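Local structure of RTX-adhesin (Marinomonas primoryensis, 5IRB) at residues S137-L142 against N166-V171; I114-I119 against F184-T189. The protein helps bind its Antarctic bacterium to diatoms and ice, this chain being a calcium-binding piece of the giant adhesin and probably part of its cell-surface retention region. All coordinates share one frame; numbering follows the deposited sequence.

Both contacts lie in the middle one of three successive beta-sandwich domains and both reach the three-stranded antiparallel sheet of strands 112-116, 133-142 and 168-174. Contact 1 runs within that sheet, pairing two neighbouring strands by backbone hydrogen bonds, and is only partly buried, with polar and charged side chains on its outer face. Contact 2 crosses from the sheet's edge strand to strand 183-191 of the opposite sheet; it is buried, has no hydrogen bond across it and rests on apolar side chains. Trp169 of contact 1 touches Ile114, Val116 and Val186 of contact 2, while Ser137 OG hydrogen-bonds Asn117 ND2, joining the two sets of residues directly.

Contact 1 of 2, residues S137-L142 against N166-V171; sequences SGRVGL and NKTWSV
Two neighbouring antiparallel strands of a beta-sandwich sheet meet here, Ser137 opposite Ser170 and Arg139 opposite Thr168 as non-hydrogen-bonded pairs, with Gly138 and Trp169 as the hydrogen-bonded pair between them. Gly138 N gives to Trp169 O, and Trp169 N returns a bond to Gly138 O, each at 3.1 Å. Two residues on, Val140 N donates to Lys167 O at 2.9 Å, carrying the hydrogen bonding into the turn before strand 168-174. In that turn Asn166 OD1 accepts from Thr168 N, an Asx turn, and also from Thr168 OG1 at 2.7 Å; this second donor lies in the carboxamide plane, on a lone pair. The indole of Trp169 folds back over the neighbouring strand: CG sits between the backbone N and carbonyl carbon (chi1 55°), and one ring face lies against the backbone of Ser137 and Gly138. Gly138 CA makes a CH-pi contact 4.0 Å from the centroid of the five-membered ring, and with no side chain at Gly138 the ring rests close on the main chain. Val140 CG1 meets Trp169 CD1 at 3.9 Å. On the face carrying Ser137 and Ser170, the Arg139 chain is extended to NE and then turns at chi4 (-77°), which puts CZ 3.7 Å from Lys167 CB. That methylene packs over the centre of one guanidinium face, while the charged ends stay apart, Arg139 NH1 being 5.1 Å from Lys167 NZ; the latter is hydrogen-bonded to Ala144 O. Strand 133-142 is central in its sheet, flanked on its other edge by strand 112-116, while Trp169 points into the sandwich against Val150 and Met152 of strand 149-154.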
ATOM      1  N   SER A 137       3.597   0.424  -6.020  1.00 27.13           N
ATOM      2  CA  SER A 137       3.549   1.816  -5.586  1.00 27.42           C
ATOM      3  C   SER A 137       2.225   2.123  -4.896  1.00 27.72           C
ATOM      4  O   SER A 137       1.279   1.330  -4.931  1.00 28.64           O
ATOM      5  CB  SER A 137       3.781   2.762  -6.777  1.00 28.35           C
ATOM      6  OG  SER A 137       2.666   2.755  -7.680  1.00 28.58           O
ATOM      7  N   GLY A 138       2.164   3.287  -4.271  1.00 28.92           N
ATOM      8  CA  GLY A 138       0.988   3.669  -3.519  1.00 29.93           C
ATOM      9  C   GLY A 138       1.201   5.033  -2.920  1.00 30.47           C
ATOM     10  O   GLY A 138       2.096   5.763  -3.339  1.00 30.12           O
ATOM     11  N   ARG A 139       0.357   5.386  -1.952  1.00 31.34           N
ATOM     12  CA  ARG A 139       0.505   6.650  -1.253  1.00 33.01           C
ATOM     13  C   ARG A 139       0.205   6.385   0.218  1.00 31.89           C
ATOM     14  O   ARG A 139      -0.373   5.362   0.545  1.00 30.95           O
ATOM     15  CB  ARG A 139      -0.426   7.706  -1.859  1.00 37.88           C
ATOM     16  CG  ARG A 139      -0.063   9.158  -1.508  1.00 42.84           C
ATOM     17  CD  ARG A 139      -1.230  10.081  -1.821  1.00 47.29           C
ATOM     18  NE  ARG A 139      -0.990  11.481  -1.456  1.00 49.88           N
ATOM     19  CZ  ARG A 139      -1.054  11.968  -0.211  1.00 49.86           C
ATOM     20  NH1 ARG A 139      -1.315  11.154   0.810  1.00 46.92           N
ATOM     21  NH2 ARG A 139      -0.839  13.273   0.026  1.00 51.91           N
ATOM     22  N   VAL A 140       0.598   7.289   1.107  1.00 29.08           N
ATOM     23  CA  VAL A 140       0.195   7.178   2.514  1.00 28.46           C
ATOM     24  C   VAL A 140      -0.660   8.397   2.862  1.00 28.88           C
ATOM     25  O   VAL A 140      -0.653   9.398   2.136  1.00 29.06           O
ATOM     26  CB  VAL A 140       1.404   7.050   3.465  1.00 28.24           C
ATOM     27  CG1 VAL A 140       2.178   5.761   3.185  1.00 27.96           C
ATOM     28  CG2 VAL A 140       2.324   8.234   3.329  1.00 28.32           C
ATOM     29  N   GLY A 141      -1.478   8.302   3.908  1.00 28.07           N
ATOM     30  CA  GLY A 141      -2.335   9.428   4.239  1.00 28.25           C
ATOM     31  C   GLY A 141      -2.450   9.714   5.724  1.00 27.90           C
ATOM     32  O   GLY A 141      -1.797   9.066   6.543  1.00 27.58           O
ATOM     33  N   LEU A 142      -3.359  10.628   6.053  1.00 28.59           N
ATOM     34  CA  LEU A 142      -3.574  11.134   7.404  1.00 28.69           C
ATOM     35  C   LEU A 142      -2.246  11.582   8.021  1.00 27.93           C
ATOM     36  O   LEU A 142      -1.584  12.450   7.455  1.00 27.02           O
ATOM     37  CB  LEU A 142      -4.269  10.083   8.270  1.00 29.36           C
ATOM     38  CG  LEU A 142      -5.683   9.743   7.762  1.00 30.57           C
ATOM     39  CD1 LEU A 142      -6.448   8.907   8.774  1.00 31.46           C
ATOM     40  CD2 LEU A 142      -6.505  10.991   7.352  1.00 31.56           C
ATOM     41  N   ASN A 166       6.137  13.921  -1.490  1.00 33.28           N
ATOM     42  CA  ASN A 166       4.721  14.089  -1.781  1.00 32.94           C
ATOM     43  C   ASN A 166       3.843  12.958  -1.237  1.00 31.42           C
ATOM     44  O   ASN A 166       2.708  12.825  -1.658  1.00 32.11           O
ATOM     45  CB  ASN A 166       4.517  14.243  -3.284  1.00 33.90           C
ATOM     46  CG  ASN A 166       4.839  12.975  -4.038  1.00 33.29           C
ATOM     47  OD1 ASN A 166       5.111  11.925  -3.441  1.00 31.31           O
ATOM     48  ND2 ASN A 166       4.802  13.059  -5.357  1.00 34.58           N
ATOM     49  N   LYS A 167       4.397  12.126  -0.356  1.00 31.06           N
ATOM     50  CA  LYS A 167       3.673  11.036   0.315  1.00 30.65           C
ATOM     51  C   LYS A 167       3.361   9.825  -0.576  1.00 29.80           C
ATOM     52  O   LYS A 167       2.711   8.880  -0.136  1.00 28.36           O
ATOM     53  CB  LYS A 167       2.375  11.529   0.974  1.00 31.94           C
ATOM     54  CG  LYS A 167       2.590  12.585   2.101  1.00 33.19           C
ATOM     55  CD  LYS A 167       1.461  12.436   3.118  1.00 34.90           C
ATOM     56  CE  LYS A 167       1.619  13.332   4.310  1.00 37.43           C
ATOM     57  NZ  LYS A 167       0.436  13.186   5.199  1.00 38.74           N
ATOM     58  N   THR A 168       3.851   9.827  -1.810  1.00 30.30           N
ATOM     59  CA  THR A 168       3.858   8.593  -2.578  1.00 29.99           C
ATOM     60  C   THR A 168       5.074   7.754  -2.214  1.00 29.96           C
ATOM     61  O   THR A 168       5.951   8.197  -1.452  1.00 30.60           O
ATOM     62  CB  THR A 168       3.857   8.848  -4.092  1.00 30.69           C
ATOM     63  OG1 THR A 168       5.082   9.479  -4.468  1.00 30.62           O
ATOM     64  CG2 THR A 168       2.663   9.731  -4.481  1.00 31.17           C
ATOM     65  N   TRP A 169       5.068   6.509  -2.686  1.00 28.74           N
ATOM     66  CA  TRP A 169       6.170   5.593  -2.457  1.00 28.91           C
ATOM     67  C   TRP A 169       6.154   4.585  -3.595  1.00 28.95           C
ATOM     68  O   TRP A 169       5.099   4.316  -4.150  1.00 28.53           O
ATOM     69  CB  TRP A 169       6.067   4.885  -1.104  1.00 28.30           C
ATOM     70  CG  TRP A 169       4.793   4.153  -0.870  1.00 27.71           C
ATOM     71  CD1 TRP A 169       3.667   4.620  -0.226  1.00 27.75           C
ATOM     72  CD2 TRP A 169       4.481   2.837  -1.308  1.00 28.23           C
ATOM     73  NE1 TRP A 169       2.683   3.656  -0.217  1.00 27.63           N
ATOM     74  CE2 TRP A 169       3.156   2.538  -0.902  1.00 27.95           C
ATOM     75  CE3 TRP A 169       5.191   1.851  -2.024  1.00 28.84           C
ATOM     76  CZ2 TRP A 169       2.525   1.321  -1.172  1.00 28.07           C
ATOM     77  CZ3 TRP A 169       4.565   0.631  -2.299  1.00 28.29           C
ATOM     78  CH2 TRP A 169       3.255   0.377  -1.873  1.00 28.52           C
ATOM     79  N   SER A 170       7.303   4.018  -3.935  1.00 29.39           N
ATOM     80  CA  SER A 170       7.298   2.887  -4.855  1.00 29.83           C
ATOM     81  C   SER A 170       8.527   2.055  -4.623  1.00 29.84           C
ATOM     82  O   SER A 170       9.538   2.549  -4.129  1.00 30.10           O
ATOM     83  CB  SER A 170       7.250   3.352  -6.312  1.00 31.35           C
ATOM     84  OG  SER A 170       8.430   4.063  -6.641  1.00 33.67           O
ATOM     85  N   VAL A 171       8.443   0.785  -4.992  1.00 29.15           N
ATOM     86  CA  VAL A 171       9.583  -0.103  -4.848  1.00 29.82           C
ATOM     87  C   VAL A 171       9.504  -1.210  -5.913  1.00 30.34           C
ATOM     88  O   VAL A 171       8.412  -1.700  -6.246  1.00 28.92           O
ATOM     89  CB  VAL A 171       9.642  -0.696  -3.420  1.00 29.60           C
ATOM     90  CG1 VAL A 171       8.437  -1.552  -3.129  1.00 28.73           C
ATOM     91  CG2 VAL A 171      10.922  -1.476  -3.208  1.00 31.19           C
TER

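Contact 2 of 2, residues I114-I119 against F184-T189; sequences IRVNSI and FQVSVT
Ile114 and Val186 meet through methyl groups, Ile114 CD1 lying 3.5 Å from Val186 CG1 with the two side chains crossing at about a right angle. The Ile114 chain gets there because CG1 is anti to the backbone N (chi1 -177°) and CD1 continues the extended course (chi2 164°). Farther back on the same side chain, Ile114 CB packs against Val188 CG1 at 4.0 Å. Val186 also serves a second neighbour: its CG2 meets Val116 CG2 at 3.6 Å, and its CG1, besides touching Ile114, also reaches Val116 CG2. At the far end the contact thins, with Ile119 CD1 4.4 Å from Phe184 CZ. The strands run at 143° to each other with axes 7.5 Å apart at their closest, too far for backbone pairing, and no hydrogen bond crosses between them. This is the face-to-face packing of a beta-sandwich: strand 112-116 edges one sheet, strand 183-191 lies inside the other, and alternate residues of each turn inward. Trp169 of strand 168-174 touches Ile114, Val116 and Val186, Val140 packs on both Ile114 and Val188, and beside Val186 in its own sheet Val150 and Met152 of strand 149-154 extend the apolar layer. Backbone bonds of Arg115 with Arg139 and of Asn117 with Ser137 hold one side in its sheet; those of Phe184 with Ser204 and Val186 with Thr202 hold the other. Beyond the strand, Ile119 N donates to OD1 of Asp123, a calcium ligand.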
ATOM      1  N   ILE A 114      -2.607   3.842   4.324  1.00 26.63           N
ATOM      2  CA  ILE A 114      -1.765   3.480   3.172  1.00 26.97           C
ATOM      3  C   ILE A 114      -2.671   2.840   2.119  1.00 28.05           C
ATOM      4  O   ILE A 114      -3.612   2.122   2.452  1.00 28.33           O
ATOM      5  CB  ILE A 114      -0.599   2.541   3.579  1.00 26.53           C
ATOM      6  CG1 ILE A 114       0.311   2.219   2.384  1.00 27.74           C
ATOM      7  CG2 ILE A 114      -1.128   1.292   4.260  1.00 26.77           C
ATOM      8  CD1 ILE A 114       1.664   1.639   2.778  1.00 29.00           C
ATOM      9  N   ARG A 115      -2.449   3.199   0.860  1.00 29.89           N
ATOM     10  CA  ARG A 115      -3.078   2.466  -0.238  1.00 31.73           C
ATOM     11  C   ARG A 115      -1.993   1.962  -1.211  1.00 31.07           C
ATOM     12  O   ARG A 115      -0.901   2.543  -1.319  1.00 29.93           O
ATOM     13  CB  ARG A 115      -4.107   3.342  -0.970  1.00 35.86           C
ATOM     14  CG  ARG A 115      -3.494   4.519  -1.715  1.00 39.18           C
ATOM     15  CD  ARG A 115      -4.533   5.498  -2.244  1.00 46.09           C
ATOM     16  NE  ARG A 115      -4.022   6.276  -3.378  1.00 52.49           N
ATOM     17  CZ  ARG A 115      -3.903   7.608  -3.408  1.00 60.22           C
ATOM     18  NH1 ARG A 115      -3.427   8.201  -4.501  1.00 65.53           N
ATOM     19  NH2 ARG A 115      -4.264   8.351  -2.365  1.00 62.37           N
ATOM     20  N   VAL A 116      -2.319   0.882  -1.914  1.00 31.91           N
ATOM     21  CA  VAL A 116      -1.456   0.285  -2.925  1.00 32.57           C
ATOM     22  C   VAL A 116      -2.174   0.276  -4.276  1.00 35.08           C
ATOM     23  O   VAL A 116      -3.321  -0.170  -4.375  1.00 35.43           O
ATOM     24  CB  VAL A 116      -1.041  -1.142  -2.547  1.00 32.61           C
ATOM     25  CG1 VAL A 116      -0.121  -1.744  -3.619  1.00 33.35           C
ATOM     26  CG2 VAL A 116      -0.345  -1.142  -1.197  1.00 31.49           C
ATOM     27  N   ASN A 117      -1.499   0.832  -5.280  1.00 27.97           N
ATOM     28  CA  ASN A 117      -1.991   0.888  -6.646  1.00 30.12           C
ATOM     29  C   ASN A 117      -2.081  -0.508  -7.280  1.00 29.65           C
ATOM     30  O   ASN A 117      -1.602  -1.494  -6.718  1.00 28.27           O
ATOM     31  CB  ASN A 117      -1.070   1.778  -7.499  1.00 30.47           C
ATOM     32  CG  ASN A 117      -0.993   3.212  -6.990  1.00 31.49           C
ATOM     33  OD1 ASN A 117      -2.005   3.825  -6.654  1.00 32.47           O
ATOM     34  ND2 ASN A 117       0.218   3.753  -6.940  1.00 30.93           N
ATOM     35  N   SER A 118      -2.635  -0.582  -8.478  1.00 31.51           N
ATOM     36  CA  SER A 118      -2.688  -1.874  -9.160  1.00 31.93           C
ATOM     37  C   SER A 118      -1.280  -2.427  -9.457  1.00 30.88           C
ATOM     38  O   SER A 118      -0.309  -1.672  -9.640  1.00 28.96           O
ATOM     39  CB  SER A 118      -3.538  -1.741 -10.436  1.00 34.00           C
ATOM     40  OG  SER A 118      -2.851  -0.975 -11.410  1.00 35.81           O
ATOM     41  N   ILE A 119      -1.171  -3.758  -9.381  1.00 31.76           N
ATOM     42  CA  ILE A 119       0.027  -4.532  -9.751  1.00 30.58           C
ATOM     43  C   ILE A 119       0.137  -4.653 -11.278  1.00 31.57           C
ATOM     44  O   ILE A 119      -0.529  -5.480 -11.878  1.00 32.01           O
ATOM     45  CB  ILE A 119       0.014  -5.931  -9.090  1.00 30.47           C
ATOM     46  CG1 ILE A 119      -0.190  -5.817  -7.568  1.00 30.35           C
ATOM     47  CG2 ILE A 119       1.305  -6.701  -9.396  1.00 31.05           C
ATOM     48  CD1 ILE A 119       0.801  -4.884  -6.820  1.00 29.54           C
ATOM     49  N   PHE A 184      -0.932  -9.808  -0.337  1.00 63.46           N
ATOM     50  CA  PHE A 184      -0.015  -9.483   0.760  1.00 65.24           C
ATOM     51  C   PHE A 184      -0.315  -8.164   1.478  1.00 67.64           C
ATOM     52  O   PHE A 184      -0.945  -7.270   0.920  1.00 66.69           O
ATOM     53  CB  PHE A 184       1.415  -9.480   0.221  1.00 61.83           C
ATOM     54  CG  PHE A 184       1.614  -8.559  -0.939  1.00 57.89           C
ATOM     55  CD1 PHE A 184       1.853  -7.210  -0.737  1.00 57.75           C
ATOM     56  CD2 PHE A 184       1.542  -9.049  -2.240  1.00 56.65           C
ATOM     57  CE1 PHE A 184       2.027  -6.359  -1.808  1.00 55.77           C
ATOM     58  CE2 PHE A 184       1.719  -8.200  -3.325  1.00 54.94           C
ATOM     59  CZ  PHE A 184       1.958  -6.846  -3.097  1.00 53.85           C
ATOM     60  N   GLN A 185       0.123  -8.062   2.731  1.00 72.77           N
ATOM     61  CA  GLN A 185       0.057  -6.813   3.472  1.00 75.99           C
ATOM     62  C   GLN A 185       1.195  -5.843   3.188  1.00 71.75           C
ATOM     63  O   GLN A 185       2.338  -6.255   2.958  1.00 69.44           O
ATOM     64  CB  GLN A 185      -0.001  -7.065   4.967  1.00 85.47           C
ATOM     65  CG  GLN A 185      -1.344  -7.547   5.423  1.00 93.63           C
ATOM     66  CD  GLN A 185      -1.791  -6.832   6.685  1.00106.28           C
ATOM     67  OE1 GLN A 185      -2.964  -6.483   6.824  1.00115.79           O
ATOM     68  NE2 GLN A 185      -0.853  -6.586   7.602  1.00112.91           N
ATOM     69  N   VAL A 186       0.822  -4.569   3.086  1.00 31.80           N
ATOM     70  CA  VAL A 186       1.749  -3.448   2.997  1.00 30.83           C
ATOM     71  C   VAL A 186       1.535  -2.520   4.192  1.00 31.13           C
ATOM     72  O   VAL A 186       0.395  -2.180   4.504  1.00 31.69           O
ATOM     73  CB  VAL A 186       1.548  -2.667   1.696  1.00 30.02           C
ATOM     74  CG1 VAL A 186       2.555  -1.558   1.581  1.00 29.15           C
ATOM     75  CG2 VAL A 186       1.714  -3.622   0.503  1.00 29.80           C
ATOM     76  N   SER A 187       2.614  -2.113   4.860  1.00 32.52           N
ATOM     77  CA  SER A 187       2.486  -1.242   6.034  1.00 33.40           C
ATOM     78  C   SER A 187       3.330  -0.001   5.962  1.00 32.99           C
ATOM     79  O   SER A 187       4.396   0.004   5.329  1.00 32.21           O
ATOM     80  CB  SER A 187       2.890  -1.977   7.304  1.00 35.81           C
ATOM     81  OG  SER A 187       2.081  -3.105   7.515  1.00 38.95           O
ATOM     82  N   VAL A 188       2.902   1.007   6.717  1.00 31.20           N
ATOM     83  CA  VAL A 188       3.661   2.225   6.876  1.00 31.08           C
ATOM     84  C   VAL A 188       3.802   2.403   8.377  1.00 32.10           C
ATOM     85  O   VAL A 188       2.837   2.287   9.124  1.00 32.72           O
ATOM     86  CB  VAL A 188       2.991   3.480   6.219  1.00 31.35           C
ATOM     87  CG1 VAL A 188       1.568   3.743   6.735  1.00 31.51           C
ATOM     88  CG2 VAL A 188       3.856   4.706   6.457  1.00 32.49           C
ATOM     89  N   THR A 189       5.021   2.650   8.828  1.00 33.20           N
ATOM     90  CA  THR A 189       5.240   2.886  10.233  1.00 35.83           C
ATOM     91  C   THR A 189       6.000   4.196  10.432  1.00 35.41           C
ATOM     92  O   THR A 189       6.743   4.634   9.557  1.00 33.90           O
ATOM     93  CB  THR A 189       6.017   1.718  10.845  1.00 38.67           C
ATOM     94  OG1 THR A 189       7.284   1.633  10.185  1.00 42.15           O
ATOM     95  CG2 THR A 189       5.279   0.402  10.597  1.00 38.58           C
TER